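Local coordinates for fibronectin type III domain-containing protein (Simiduia agarivorans, PDB 6P2K) that probably hydrolyses xyloglucan-type polysaccharides through its family 74 glycoside hydrolase part, built on seven-bladed beta-propellers, which binds zinc ions, at residues B[583-596]-B[607-620]. Sequence-based numbering, arbitrary orientation.
Sequences VFFSSTGGVQGVWR and FAQVLASSGWDAEV
W595 lays one indole face over Q609 N, with the A608 carbonyl carbon close to the rim, and Q609 CB sits 4.0 Å from the centroid of the five-membered ring, a CH-pi contact. With CG anti to the backbone N (chi1 -179°), the extended chain of Q609 runs on past the indole until NE2 donates to Q592 O (2.7 Å), which lies in its amide plane. W595 NE1 donates a bent bond (138°) to V591 O, and S587 OG donates to the same oxygen from the other face of the carbonyl plane. Replacing W595 by an alanine removes the indole, which is likely to leave a gap over the A608-Q609 backbone and Q609 without its platform. F607 brings CD2 and CE2 to the edge of the F585 ring, while V583 CG1 rests 3.9 Å from F607 CZ. On the other face V594 packs CG1 against V610 and V620, and CB against L611. A classic beta bulge sets V610 N and L611 N on V594 O, at 2.8 and 3.3 Å. Farther along, Q592 OE1 accepts from G615 N, and S586 OG donates to A618 O (2.7 Å). Strands 593-599 and 605-615 form an antiparallel hairpin within one propeller blade; beyond the G615-A618 turn, strand 618-625 enters the next sheet, where L631 of strand 628-634 touches V620.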
loop_
_atom_site.group_PDB
_atom_site.type_symbol
_atom_site.label_atom_id
_atom_site.label_comp_id
_atom_site.label_asym_id
_atom_site.label_seq_id
_atom_site.Cartn_x
_atom_site.Cartn_y
_atom_site.Cartn_z
ATOM N N VAL B 583 -6.553 15.550 39.924
ATOM C CA VAL B 583 -5.259 14.893 39.793
ATOM C C VAL B 583 -4.435 15.180 41.042
ATOM O O VAL B 583 -4.484 16.286 41.592
ATOM C CB VAL B 583 -4.519 15.348 38.514
ATOM C CG1 VAL B 583 -4.164 16.829 38.584
ATOM C CG2 VAL B 583 -3.276 14.505 38.281
ATOM N N PHE B 584 -3.700 14.172 41.501
ATOM C CA PHE B 584 -2.757 14.310 42.599
ATOM C C PHE B 584 -1.348 14.045 42.085
ATOM O O PHE B 584 -1.155 13.391 41.058
ATOM C CB PHE B 584 -3.064 13.339 43.750
ATOM C CG PHE B 584 -4.497 13.346 44.198
ATOM C CD1 PHE B 584 -5.437 12.536 43.579
ATOM C CD2 PHE B 584 -4.901 14.143 45.255
ATOM C CE1 PHE B 584 -6.756 12.531 43.996
ATOM C CE2 PHE B 584 -6.220 14.148 45.675
ATOM C CZ PHE B 584 -7.148 13.339 45.044
ATOM N N PHE B 585 -0.359 14.558 42.814
ATOM C CA PHE B 585 1.026 14.201 42.539
ATOM C C PHE B 585 1.866 14.500 43.769
ATOM O O PHE B 585 1.487 15.304 44.626
ATOM C CB PHE B 585 1.580 14.928 41.301
ATOM C CG PHE B 585 1.754 16.415 41.472
ATOM C CD1 PHE B 585 0.691 17.280 41.274
ATOM C CD2 PHE B 585 2.994 16.951 41.782
ATOM C CE1 PHE B 585 0.852 18.647 41.406
ATOM C CE2 PHE B 585 3.160 18.317 41.919
ATOM C CZ PHE B 585 2.087 19.165 41.731
ATOM N N SER B 586 3.007 13.823 43.852
ATOM C CA SER B 586 3.970 14.037 44.923
ATOM C C SER B 586 5.035 15.003 44.424
ATOM O O SER B 586 5.735 14.713 43.447
ATOM C CB SER B 586 4.597 12.716 45.371
ATOM O OG SER B 586 5.067 11.969 44.261
ATOM N N SER B 587 5.141 16.153 45.081
ATOM C CA SER B 587 6.119 17.167 44.719
ATOM C C SER B 587 7.429 16.909 45.441
ATOM O O SER B 587 7.448 16.754 46.665
ATOM C CB SER B 587 5.598 18.559 45.065
ATOM O OG SER B 587 6.606 19.540 44.875
ATOM N N THR B 588 8.526 16.878 44.684
ATOM C CA THR B 588 9.851 16.679 45.253
ATOM C C THR B 588 10.779 17.843 44.945
ATOM O O THR B 588 11.998 17.718 45.113
ATOM C CB THR B 588 10.455 15.364 44.751
ATOM O OG1 THR B 588 10.822 15.494 43.372
ATOM C CG2 THR B 588 9.448 14.236 44.899
ATOM N N GLY B 589 10.231 18.963 44.496
ATOM C CA GLY B 589 11.009 20.169 44.290
ATOM C C GLY B 589 10.169 21.376 44.649
ATOM O O GLY B 589 8.938 21.348 44.566
ATOM N N GLY B 590 10.848 22.440 45.059
ATOM C CA GLY B 590 10.128 23.616 45.523
ATOM C C GLY B 590 9.373 23.294 46.798
ATOM O O GLY B 590 9.938 22.771 47.766
ATOM N N VAL B 591 8.079 23.603 46.811
ATOM C CA VAL B 591 7.220 23.212 47.922
ATOM C C VAL B 591 6.862 21.742 47.730
ATOM O O VAL B 591 6.120 21.390 46.809
ATOM C CB VAL B 591 5.964 24.089 48.005
ATOM C CG1 VAL B 591 5.099 23.656 49.177
ATOM C CG2 VAL B 591 6.347 25.556 48.145
ATOM N N GLN B 592 7.391 20.885 48.597
ATOM C CA GLN B 592 7.214 19.451 48.461
ATOM C C GLN B 592 5.895 19.008 49.091
ATOM O O GLN B 592 5.232 19.758 49.810
ATOM C CB GLN B 592 8.383 18.712 49.104
ATOM C CG GLN B 592 9.714 18.938 48.406
ATOM C CD GLN B 592 10.787 17.982 48.873
ATOM O OE1 GLN B 592 10.657 16.767 48.732
ATOM N NE2 GLN B 592 11.857 18.526 49.434
ATOM N N GLY B 593 5.524 17.763 48.818
ATOM C CA GLY B 593 4.364 17.145 49.421
ATOM C C GLY B 593 3.400 16.622 48.381
ATOM O O GLY B 593 3.652 16.660 47.178
ATOM N N VAL B 594 2.275 16.113 48.871
ATOM C CA VAL B 594 1.193 15.675 47.995
ATOM C C VAL B 594 0.363 16.892 47.609
ATOM O O VAL B 594 -0.141 17.615 48.474
ATOM C CB VAL B 594 0.324 14.602 48.666
ATOM C CG1 VAL B 594 -0.784 14.159 47.721
ATOM C CG2 VAL B 594 1.178 13.417 49.087
ATOM N N TRP B 595 0.235 17.129 46.310
ATOM C CA TRP B 595 -0.544 18.236 45.781
ATOM C C TRP B 595 -1.796 17.696 45.100
ATOM O O TRP B 595 -1.814 16.564 44.608
ATOM C CB TRP B 595 0.285 19.057 44.786
ATOM C CG TRP B 595 1.209 20.037 45.435
ATOM C CD1 TRP B 595 2.326 19.752 46.164
ATOM C CD2 TRP B 595 1.101 21.467 45.405
ATOM N NE1 TRP B 595 2.920 20.918 46.594
ATOM C CE2 TRP B 595 2.188 21.983 46.142
ATOM C CE3 TRP B 595 0.193 22.358 44.823
ATOM C CZ2 TRP B 595 2.385 23.353 46.321
ATOM C CZ3 TRP B 595 0.391 23.718 45.000
ATOM C CH2 TRP B 595 1.480 24.202 45.742
ATOM N N ARG B 596 -2.846 18.512 45.075
ATOM C CA ARG B 596 -4.099 18.139 44.432
ATOM C C ARG B 596 -4.552 19.264 43.517
ATOM O O ARG B 596 -4.626 20.421 43.943
ATOM C CB ARG B 596 -5.183 17.834 45.463
ATOM C CG ARG B 596 -6.557 17.577 44.866
ATOM C CD ARG B 596 -7.601 17.572 45.975
ATOM N NE ARG B 596 -8.947 17.242 45.517
ATOM C CZ ARG B 596 -9.824 18.130 45.058
ATOM N NH1 ARG B 596 -9.499 19.415 44.982
ATOM N NH2 ARG B 596 -11.031 17.734 44.676
ATOM N N PHE B 607 -4.650 24.338 42.105
ATOM C CA PHE B 607 -3.817 23.337 42.754
ATOM C C PHE B 607 -3.487 23.782 44.169
ATOM O O PHE B 607 -3.332 24.978 44.437
ATOM C CB PHE B 607 -2.510 23.105 41.989
ATOM C CG PHE B 607 -2.645 22.186 40.811
ATOM C CD1 PHE B 607 -3.276 22.610 39.652
ATOM C CD2 PHE B 607 -2.127 20.903 40.857
ATOM C CE1 PHE B 607 -3.401 21.763 38.565
ATOM C CE2 PHE B 607 -2.246 20.051 39.769
ATOM C CZ PHE B 607 -2.884 20.484 38.623
ATOM N N ALA B 608 -3.363 22.809 45.068
ATOM C CA ALA B 608 -2.991 23.098 46.444
ATOM C C ALA B 608 -2.305 21.884 47.048
ATOM O O ALA B 608 -2.578 20.741 46.669
ATOM C CB ALA B 608 -4.206 23.494 47.293
ATOM N N GLN B 609 -1.399 22.151 47.984
ATOM C CA GLN B 609 -0.794 21.093 48.775
ATOM C C GLN B 609 -1.815 20.554 49.771
ATOM O O GLN B 609 -2.542 21.320 50.406
ATOM C CB GLN B 609 0.438 21.631 49.504
ATOM C CG GLN B 609 1.189 20.621 50.359
ATOM C CD GLN B 609 2.108 21.297 51.364
ATOM O OE1 GLN B 609 1.644 21.964 52.282
ATOM N NE2 GLN B 609 3.415 21.135 51.185
ATOM N N VAL B 610 -1.887 19.228 49.892
ATOM C CA VAL B 610 -2.794 18.591 50.843
ATOM C C VAL B 610 -2.066 17.716 51.851
ATOM O O VAL B 610 -2.701 17.193 52.770
ATOM C CB VAL B 610 -3.895 17.779 50.128
ATOM C CG1 VAL B 610 -4.786 18.701 49.309
ATOM C CG2 VAL B 610 -3.288 16.692 49.256
ATOM N N LEU B 611 -0.755 17.541 51.708
ATOM C CA LEU B 611 0.048 16.862 52.717
ATOM C C LEU B 611 1.444 17.465 52.699
ATOM O O LEU B 611 2.078 17.527 51.644
ATOM C CB LEU B 611 0.118 15.351 52.460
ATOM C CG LEU B 611 0.842 14.551 53.550
ATOM C CD1 LEU B 611 0.033 14.539 54.846
ATOM C CD2 LEU B 611 1.147 13.136 53.090
ATOM N N ALA B 612 1.918 17.907 53.861
ATOM C CA ALA B 612 3.251 18.498 53.968
ATOM C C ALA B 612 4.288 17.386 54.146
ATOM O O ALA B 612 4.953 17.259 55.176
ATOM C CB ALA B 612 3.302 19.501 55.113
ATOM N N SER B 613 4.406 16.562 53.107
ATOM C CA SER B 613 5.374 15.479 53.063
ATOM C C SER B 613 6.624 15.944 52.315
ATOM O O SER B 613 6.725 17.093 51.874
ATOM C CB SER B 613 4.759 14.237 52.410
ATOM O OG SER B 613 3.995 14.591 51.272
ATOM N N SER B 614 7.596 15.041 52.188
ATOM C CA SER B 614 8.827 15.342 51.468
ATOM C C SER B 614 9.566 14.042 51.172
ATOM O O SER B 614 9.205 12.969 51.661
ATOM C CB SER B 614 9.715 16.308 52.259
ATOM O OG SER B 614 10.075 15.758 53.513
ATOM N N GLY B 615 10.621 14.157 50.365
ATOM C CA GLY B 615 11.407 13.010 49.950
ATOM C C GLY B 615 11.605 12.967 48.449
ATOM O O GLY B 615 10.653 13.175 47.692
ATOM N N TRP B 616 12.834 12.693 47.999
ATOM C CA TRP B 616 13.131 12.755 46.569
ATOM C C TRP B 616 12.371 11.696 45.777
ATOM O O TRP B 616 12.050 11.915 44.602
ATOM C CB TRP B 616 14.637 12.611 46.335
ATOM C CG TRP B 616 15.038 12.665 44.881
ATOM C CD1 TRP B 616 15.650 11.677 44.161
ATOM C CD2 TRP B 616 14.857 13.764 43.979
ATOM N NE1 TRP B 616 15.860 12.095 42.867
ATOM C CE2 TRP B 616 15.383 13.372 42.730
ATOM C CE3 TRP B 616 14.304 15.043 44.105
ATOM C CZ2 TRP B 616 15.369 14.212 41.616
ATOM C CZ3 TRP B 616 14.288 15.875 42.998
ATOM C CH2 TRP B 616 14.815 15.453 41.768
ATOM N N ASP B 617 12.069 10.554 46.393
ATOM C CA ASP B 617 11.355 9.473 45.723
ATOM C C ASP B 617 9.981 9.230 46.343
ATOM O O ASP B 617 9.443 8.124 46.271
ATOM C CB ASP B 617 12.193 8.198 45.734
ATOM C CG ASP B 617 13.420 8.304 44.843
ATOM O OD1 ASP B 617 13.255 8.461 43.610
ATOM O OD2 ASP B 617 14.549 8.250 45.374
ATOM N N ALA B 618 9.401 10.267 46.941
ATOM C CA ALA B 618 8.083 10.155 47.546
ATOM C C ALA B 618 7.023 9.905 46.481
ATOM O O ALA B 618 7.051 10.502 45.402
ATOM C CB ALA B 618 7.752 11.427 48.324
ATOM N N GLU B 619 6.074 9.027 46.795
ATOM C CA GLU B 619 5.042 8.618 45.856
ATOM C C GLU B 619 3.656 8.876 46.429
ATOM O O GLU B 619 3.460 8.946 47.646
ATOM C CB GLU B 619 5.161 7.131 45.508
ATOM C CG GLU B 619 6.332 6.776 44.617
ATOM C CD GLU B 619 6.537 5.280 44.539
ATOM O OE1 GLU B 619 6.322 4.608 45.572
ATOM O OE2 GLU B 619 6.905 4.776 43.454
ATOM N N VAL B 620 2.688 8.995 45.525
ATOM C CA VAL B 620 1.275 9.044 45.878
ATOM C C VAL B 620 0.517 8.144 44.911
ATOM O O VAL B 620 0.880 8.034 43.735
ATOM C CB VAL B 620 0.723 10.486 45.854
ATOM C CG1 VAL B 620 0.776 11.071 44.443
ATOM C CG2 VAL B 620 -0.694 10.529 46.418
HETATM O O HOH W 1 7.945 14.617 48.383
HETATM O O HOH W 2 6.484 19.600 52.669
#